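Local structure of LacI family sugar-binding transcriptional regulator (Enterococcus faecalis V583, 4RK0) at residues D65-N76 and I88-E99. The protein probably acts as a sugar-responsive DNA-binding transcription regulator of the LacI family, and binds ribose in the cleft between its two lobes. Residues are numbered along the deposited sequence; the frame is centred on the assembly and turned at random.
Sequences DGFVIASSEISN and IPFIVLDQKKAE. With RIB (alpha-D-ribofuranose), chain E.
Phe67 and Ile69 pair in parallel with Phe90 and Val92, and Val68 pairs with Ile91. Four backbone hydrogen bonds join the strands, the shortest from Ile69 N to Ile91 O at 2.8 Å. This is the tight part of the contact. On the face of Val68, its CG1 meets Leu93 CD2 at 3.6 Å, and its CG2 lies beside Ile91 CG2. Leu93 CD2 also reaches Ala70 CB. On the other face, Phe67 CB packs against Phe90 CB at 4.0 Å. The side chain of Ile69 lies beside that of Lys96, with Ile69 CG2 near Lys96 CG.

CG of Lys96 stands opposite the backbone N (chi1 176°), and the chain then bends at chi2 (62°). This carries its amine back to the loop of 65-76. Lys96 NZ donates to Ile74 O in the carbonyl plane, and to Asn76 OD1 at 2.8 Å from above the amide plane.

Lys96 thus keeps the contact close beyond the strands. The looser parts are the turn at Gln95 and the outer edge at Ser72 and Glu99. Gln95 N makes only a weak bond to Ala70 O. A water accepts from Ser72 N and donates to Gln95 OE1. That bridge probably helps orient the Gln95 amide, whose NE2 donates to ribose O4 at 3.3 Å. Asp94 OD1 accepts from ribose O2 at 2.6 Å. At the solvent edge, the poorly ordered Glu99 comes near Asn76, but its salt bridge is to Arg84.

The pair forms a beta-alpha-beta unit with helix 76-86, which packs on Phe67 and Phe90. Helix 233-249 packs against Val68 and Pro89, while strands 9-14 and 103-107 continue the sheet on either side.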
ATOM      1  N   ASP A  65      -1.985  11.326 -23.341  1.00 43.20           N
ATOM      2  CA  ASP A  65      -3.293  11.891 -23.549  1.00 33.78           C
ATOM      3  C   ASP A  65      -3.742  12.739 -22.375  1.00 34.37           C
ATOM      4  O   ASP A  65      -4.553  13.647 -22.535  1.00 38.97           O
ATOM      5  CB  ASP A  65      -4.286  10.773 -23.858  1.00 36.65           C
ATOM      6  CG  ASP A  65      -3.914  10.024 -25.115  1.00 52.48           C
ATOM      7  OD1 ASP A  65      -3.612  10.685 -26.130  1.00 64.45           O
ATOM      8  OD2 ASP A  65      -3.888   8.780 -25.085  1.00 51.79           O
ATOM      9  N   GLY A  66      -3.196  12.495 -21.184  1.00 34.10           N
ATOM     10  CA  GLY A  66      -3.579  13.332 -20.051  1.00 30.02           C
ATOM     11  C   GLY A  66      -2.828  12.966 -18.775  1.00 28.70           C
ATOM     12  O   GLY A  66      -2.249  11.890 -18.699  1.00 33.46           O
ATOM     13  N   PHE A  67      -2.810  13.901 -17.837  1.00 28.70           N
ATOM     14  CA  PHE A  67      -2.066  13.760 -16.570  1.00 34.73           C
ATOM     15  C   PHE A  67      -2.947  13.994 -15.355  1.00 39.08           C
ATOM     16  O   PHE A  67      -3.689  14.964 -15.290  1.00 32.32           O
ATOM     17  CB  PHE A  67      -0.898  14.782 -16.461  1.00 36.10           C
ATOM     18  CG  PHE A  67       0.349  14.376 -17.192  1.00 40.45           C
ATOM     19  CD1 PHE A  67       1.190  13.415 -16.662  1.00 37.10           C
ATOM     20  CD2 PHE A  67       0.701  14.975 -18.404  1.00 38.94           C
ATOM     21  CE1 PHE A  67       2.354  13.038 -17.332  1.00 39.73           C
ATOM     22  CE2 PHE A  67       1.858  14.598 -19.077  1.00 36.51           C
ATOM     23  CZ  PHE A  67       2.682  13.628 -18.543  1.00 33.60           C
ATOM     24  N   VAL A  68      -2.829  13.108 -14.367  1.00 30.27           N
ATOM     25  CA  VAL A  68      -3.371  13.373 -13.032  1.00 30.62           C
ATOM     26  C   VAL A  68      -2.171  13.758 -12.143  1.00 28.34           C
ATOM     27  O   VAL A  68      -1.234  12.973 -12.054  1.00 28.87           O
ATOM     28  CB  VAL A  68      -4.004  12.085 -12.429  1.00 31.31           C
ATOM     29  CG1 VAL A  68      -4.559  12.368 -11.048  1.00 27.83           C
ATOM     30  CG2 VAL A  68      -5.093  11.540 -13.352  1.00 31.50           C
ATOM     31  N   ILE A  69      -2.253  14.904 -11.486  1.00 25.84           N
ATOM     32  CA  ILE A  69      -1.133  15.488 -10.726  1.00 27.59           C
ATOM     33  C   ILE A  69      -1.549  15.689  -9.275  1.00 24.99           C
ATOM     34  O   ILE A  69      -2.334  16.547  -8.936  1.00 29.48           O
ATOM     35  CB  ILE A  69      -0.568  16.805 -11.359  1.00 25.00           C
ATOM     36  CG1 ILE A  69      -0.143  16.541 -12.810  1.00 33.46           C
ATOM     37  CG2 ILE A  69       0.618  17.292 -10.518  1.00 33.79           C
ATOM     38  CD1 ILE A  69       0.093  17.766 -13.668  1.00 39.00           C
ATOM     39  N   ALA A  70      -1.011  14.824  -8.416  1.00 29.82           N
ATOM     40  CA  ALA A  70      -1.316  14.853  -7.017  1.00 26.78           C
ATOM     41  C   ALA A  70      -0.099  15.294  -6.177  1.00 34.57           C
ATOM     42  O   ALA A  70      -0.203  15.326  -4.959  1.00 31.01           O
ATOM     43  CB  ALA A  70      -1.768  13.462  -6.547  1.00 29.89           C
ATOM     44  N   SER A  71       1.035  15.586  -6.821  1.00 29.65           N
ATOM     45  CA  SER A  71       2.301  15.922  -6.132  1.00 25.21           C
ATOM     46  C   SER A  71       2.633  17.388  -6.374  1.00 34.41           C
ATOM     47  O   SER A  71       2.515  17.856  -7.497  1.00 33.26           O
ATOM     48  CB  SER A  71       3.436  15.017  -6.675  1.00 36.83           C
ATOM     49  OG  SER A  71       4.731  15.505  -6.348  1.00 32.67           O
ATOM     50  N   SER A  72       3.043  18.101  -5.322  1.00 30.65           N
ATOM     51  CA  SER A  72       3.471  19.515  -5.414  1.00 37.57           C
ATOM     52  C   SER A  72       4.855  19.708  -6.049  1.00 40.22           C
ATOM     53  O   SER A  72       5.265  20.840  -6.252  1.00 39.12           O
ATOM     54  CB  SER A  72       3.497  20.151  -4.016  1.00 45.01           C
ATOM     55  OG  SER A  72       4.346  19.380  -3.180  1.00 35.81           O
ATOM     56  N   GLU A  73       5.551  18.613  -6.345  1.00 32.02           N
ATOM     57  CA  GLU A  73       6.831  18.597  -7.061  1.00 39.14           C
ATOM     58  C   GLU A  73       6.703  18.971  -8.537  1.00 38.38           C
ATOM     59  O   GLU A  73       7.688  19.330  -9.156  1.00 44.04           O
ATOM     60  CB  GLU A  73       7.547  17.242  -6.889  1.00 34.60           C
ATOM     61  CG  GLU A  73       7.990  17.012  -5.437  1.00 46.97           C
ATOM     62  CD  GLU A  73       8.800  15.741  -5.230  1.00 44.60           C
ATOM     63  OE1 GLU A  73       9.141  15.049  -6.226  1.00 62.07           O
ATOM     64  OE2 GLU A  73       9.130  15.450  -4.062  1.00 71.96           O
ATOM     65  N   ILE A  74       5.492  18.945  -9.096  1.00 30.64           N
ATOM     66  CA  ILE A  74       5.275  19.530 -10.425  1.00 41.24           C
ATOM     67  C   ILE A  74       4.853  20.988 -10.255  1.00 29.07           C
ATOM     68  O   ILE A  74       3.851  21.287  -9.598  1.00 39.66           O
ATOM     69  CB  ILE A  74       4.233  18.742 -11.221  1.00 47.34           C
ATOM     70  CG1 ILE A  74       4.635  17.263 -11.318  1.00 37.99           C
ATOM     71  CG2 ILE A  74       4.068  19.343 -12.608  1.00 40.53           C
ATOM     72  CD1 ILE A  74       5.821  16.963 -12.223  1.00 42.03           C
ATOM     73  N   SER A  75       5.646  21.925 -10.803  1.00 30.11           N
ATOM     74  CA  SER A  75       5.403  23.326 -10.543  1.00 40.54           C
ATOM     75  C   SER A  75       4.396  23.860 -11.545  1.00 35.86           C
ATOM     76  O   SER A  75       4.273  23.335 -12.648  1.00 40.00           O
ATOM     77  CB  SER A  75       6.709  24.143 -10.661  1.00 40.91           C
ATOM     78  OG  SER A  75       7.130  24.186 -12.018  1.00 41.90           O
ATOM     79  N   ASN A  76       3.697  24.905 -11.132  1.00 36.57           N
ATOM     80  CA  ASN A  76       2.820  25.680 -12.005  1.00 45.82           C
ATOM     81  C   ASN A  76       3.558  26.204 -13.229  1.00 44.59           C
ATOM     82  O   ASN A  76       3.007  26.176 -14.320  1.00 42.96           O
ATOM     83  CB  ASN A  76       2.153  26.824 -11.231  1.00 43.89           C
ATOM     84  CG  ASN A  76       1.142  26.326 -10.206  1.00109.65           C
ATOM     85  OD1 ASN A  76       0.641  25.208 -10.317  1.00 50.84           O
ATOM     86  ND2 ASN A  76       0.843  27.149  -9.202  1.00 65.65           N
ATOM     87  N   ILE A  88      -2.199  19.686 -23.431  1.00 37.69           N
ATOM     88  CA  ILE A  88      -2.362  18.344 -22.872  1.00 37.43           C
ATOM     89  C   ILE A  88      -3.165  18.541 -21.611  1.00 31.67           C
ATOM     90  O   ILE A  88      -2.771  19.282 -20.730  1.00 39.73           O
ATOM     91  CB  ILE A  88      -1.060  17.581 -22.603  1.00 50.72           C
ATOM     92  CG1 ILE A  88      -0.300  17.380 -23.912  1.00 55.37           C
ATOM     93  CG2 ILE A  88      -1.383  16.213 -22.013  1.00 41.18           C
ATOM     94  CD1 ILE A  88       0.913  16.481 -23.806  1.00 42.91           C
ATOM     95  N   PRO A  89      -4.343  17.926 -21.563  1.00 32.66           N
ATOM     96  CA  PRO A  89      -5.213  18.141 -20.427  1.00 35.42           C
ATOM     97  C   PRO A  89      -4.654  17.476 -19.157  1.00 25.60           C
ATOM     98  O   PRO A  89      -3.918  16.491 -19.244  1.00 32.58           O
ATOM     99  CB  PRO A  89      -6.515  17.472 -20.865  1.00 39.65           C
ATOM    100  CG  PRO A  89      -6.079  16.396 -21.786  1.00 46.42           C
ATOM    101  CD  PRO A  89      -4.902  16.955 -22.515  1.00 41.31           C
ATOM    102  N   PHE A  90      -4.963  18.082 -18.036  1.00 27.11           N
ATOM    103  CA  PHE A  90      -4.572  17.577 -16.729  1.00 37.92           C
ATOM    104  C   PHE A  90      -5.568  17.956 -15.635  1.00 40.24           C
ATOM    105  O   PHE A  90      -6.478  18.754 -15.822  1.00 36.72           O
ATOM    106  CB  PHE A  90      -3.184  18.105 -16.366  1.00 30.61           C
ATOM    107  CG  PHE A  90      -3.151  19.593 -16.092  1.00 39.25           C
ATOM    108  CD1 PHE A  90      -2.979  20.504 -17.116  1.00 40.99           C
ATOM    109  CD2 PHE A  90      -3.326  20.070 -14.818  1.00 39.13           C
ATOM    110  CE1 PHE A  90      -2.977  21.870 -16.855  1.00 29.33           C
ATOM    111  CE2 PHE A  90      -3.320  21.422 -14.546  1.00 39.69           C
ATOM    112  CZ  PHE A  90      -3.149  22.337 -15.574  1.00 41.20           C
ATOM    113  N   ILE A  91      -5.387  17.343 -14.469  1.00 29.36           N
ATOM    114  CA  ILE A  91      -6.223  17.590 -13.328  1.00 21.88           C
ATOM    115  C   ILE A  91      -5.332  17.442 -12.080  1.00 23.02           C
ATOM    116  O   ILE A  91      -4.421  16.639 -12.084  1.00 28.40           O
ATOM    117  CB  ILE A  91      -7.439  16.619 -13.303  1.00 31.14           C
ATOM    118  CG1 ILE A  91      -8.396  16.964 -12.168  1.00 32.10           C
ATOM    119  CG2 ILE A  91      -6.989  15.158 -13.260  1.00 27.40           C
ATOM    120  CD1 ILE A  91      -9.803  16.435 -12.436  1.00 32.18           C
ATOM    121  N   VAL A  92      -5.576  18.298 -11.104  1.00 27.35           N
ATOM    122  CA  VAL A  92      -4.809  18.347  -9.858  1.00 34.53           C
ATOM    123  C   VAL A  92      -5.674  17.983  -8.640  1.00 36.39           C
ATOM    124  O   VAL A  92      -6.898  18.114  -8.619  1.00 31.60           O
ATOM    125  CB  VAL A  92      -4.125  19.725  -9.619  1.00 37.30           C
ATOM    126  CG1 VAL A  92      -3.348  20.170 -10.851  1.00 32.82           C
ATOM    127  CG2 VAL A  92      -5.088  20.801  -9.135  1.00 34.89           C
ATOM    128  N   LEU A  93      -5.009  17.505  -7.610  1.00 26.47           N
ATOM    129  CA  LEU A  93      -5.666  17.127  -6.416  1.00 31.46           C
ATOM    130  C   LEU A  93      -4.617  16.942  -5.339  1.00 32.85           C
ATOM    131  O   LEU A  93      -3.398  16.951  -5.592  1.00 27.27           O
ATOM    132  CB  LEU A  93      -6.426  15.805  -6.599  1.00 27.49           C
ATOM    133  CG  LEU A  93      -5.600  14.551  -6.819  1.00 28.75           C
ATOM    134  CD1 LEU A  93      -6.449  13.305  -6.478  1.00 33.27           C
ATOM    135  CD2 LEU A  93      -4.995  14.464  -8.196  1.00 28.85           C
ATOM    136  N   ASP A  94      -5.146  16.791  -4.145  1.00 25.23           N
ATOM    137  CA  ASP A  94      -4.396  16.386  -2.969  1.00 29.82           C
ATOM    138  C   ASP A  94      -3.274  17.393  -2.660  1.00 22.63           C
ATOM    139  O   ASP A  94      -3.580  18.570  -2.410  1.00 28.58           O
ATOM    140  CB  ASP A  94      -3.866  14.971  -3.125  1.00 27.88           C
ATOM    141  CG  ASP A  94      -3.639  14.310  -1.750  1.00 34.25           C
ATOM    142  OD1 ASP A  94      -4.603  14.251  -0.950  1.00 32.23           O
ATOM    143  OD2 ASP A  94      -2.506  13.945  -1.438  1.00 31.16           O
ATOM    144  N   GLN A  95      -2.018  16.946  -2.638  1.00 29.30           N
ATOM    145  CA  GLN A  95      -0.877  17.832  -2.287  1.00 26.46           C
ATOM    146  C   GLN A  95      -0.550  18.834  -3.369  1.00 33.71           C
ATOM    147  O   GLN A  95       0.189  19.757  -3.092  1.00 30.37           O
ATOM    148  CB  GLN A  95       0.397  17.046  -2.000  1.00 23.01           C
ATOM    149  CG  GLN A  95       0.150  16.029  -0.890  1.00 24.20           C
ATOM    150  CD  GLN A  95       1.417  15.360  -0.385  1.00 29.02           C
ATOM    151  OE1 GLN A  95       2.521  15.698  -0.782  1.00 29.65           O
ATOM    152  NE2 GLN A  95       1.248  14.408   0.502  1.00 27.83           N
ATOM    153  N   LYS A  96      -1.048  18.637  -4.586  1.00 28.83           N
ATOM    154  CA  LYS A  96      -0.898  19.663  -5.642  1.00 27.44           C
ATOM    155  C   LYS A  96      -1.975  20.721  -5.542  1.00 32.34           C
ATOM    156  O   LYS A  96      -3.154  20.445  -5.772  1.00 35.33           O
ATOM    157  CB  LYS A  96      -0.959  19.051  -7.039  1.00 22.14           C
ATOM    158  CG  LYS A  96      -0.903  20.052  -8.199  1.00 28.90           C
ATOM    159  CD  LYS A  96       0.429  20.836  -8.205  1.00 30.67           C
ATOM    160  CE  LYS A  96       0.359  22.101  -9.072  1.00 47.72           C
ATOM    161  NZ  LYS A  96       1.472  23.056  -8.795  1.00 52.38           N
ATOM    162  N   LYS A  97      -1.557  21.938  -5.209  1.00 29.08           N
ATOM    163  CA  LYS A  97      -2.432  23.065  -5.064  1.00 33.70           C
ATOM    164  C   LYS A  97      -2.932  23.580  -6.436  1.00 40.22           C
ATOM    165  O   LYS A  97      -2.167  23.664  -7.384  1.00 36.94           O
ATOM    166  CB  LYS A  97      -1.695  24.171  -4.296  1.00 52.42           C
ATOM    167  CG  LYS A  97      -2.339  25.544  -4.303  1.00 71.93           C
ATOM    168  CD  LYS A  97      -3.689  25.563  -3.616  1.00 55.16           C
ATOM    169  CE  LYS A  97      -4.147  27.000  -3.424  1.00 85.01           C
ATOM    170  NZ  LYS A  97      -5.560  27.174  -3.848  1.00 72.65           N
ATOM    171  N   ALA A  98      -4.231  23.865  -6.527  1.00 35.72           N
ATOM    172  CA  ALA A  98      -4.834  24.360  -7.754  1.00 50.96           C
ATOM    173  C   ALA A  98      -4.650  25.869  -7.833  1.00 43.32           C
ATOM    174  O   ALA A  98      -4.909  26.589  -6.868  1.00 49.35           O
ATOM    175  CB  ALA A  98      -6.317  24.020  -7.791  1.00 46.31           C
ATOM    176  N   GLU A  99      -4.236  26.341  -8.999  1.00 55.91           N
ATOM    177  CA  GLU A  99      -4.228  27.782  -9.268  1.00 91.31           C
ATOM    178  C   GLU A  99      -5.658  28.299  -9.548  1.00159.53           C
ATOM    179  O   GLU A  99      -6.019  29.409  -9.140  1.00 59.83           O
ATOM    180  CB  GLU A  99      -3.244  28.150 -10.395  1.00 81.08           C
ATOM    181  CG  GLU A  99      -3.078  27.122 -11.511  1.00109.80           C
ATOM    182  CD  GLU A  99      -1.835  27.363 -12.338  1.00107.83           C
ATOM    183  OE1 GLU A  99      -1.199  26.369 -12.750  1.00114.35           O
ATOM    184  OE2 GLU A  99      -1.484  28.537 -12.572  1.00105.16           O
TER
HETATM  185  O5  RIB E 401      -2.210  10.057   4.189  1.00 29.42           O
HETATM  186  C5  RIB E 401      -1.497  10.640   3.109  1.00 42.42           C
HETATM  187  C4  RIB E 401      -1.816  12.071   3.168  1.00 60.23           C
HETATM  188  O4  RIB E 401      -1.072  12.884   2.225  1.00 31.87           O
HETATM  189  C3  RIB E 401      -3.300  11.928   2.890  1.00 24.60           C
HETATM  190  O3  RIB E 401      -3.893  12.444   4.083  1.00 23.42           O
HETATM  191  C2  RIB E 401      -3.424  12.715   1.582  1.00 23.02           C
HETATM  192  O2  RIB E 401      -4.497  13.623   1.618  1.00 22.43           O
HETATM  193  C1  RIB E 401      -2.043  13.314   1.261  1.00 43.37           C
HETATM  194  O1  RIB E 401      -2.105  14.706   1.003  1.00 33.90           O
HETATM  195  O   HOH W   1       3.801  16.706  -2.857  1.00 32.32           O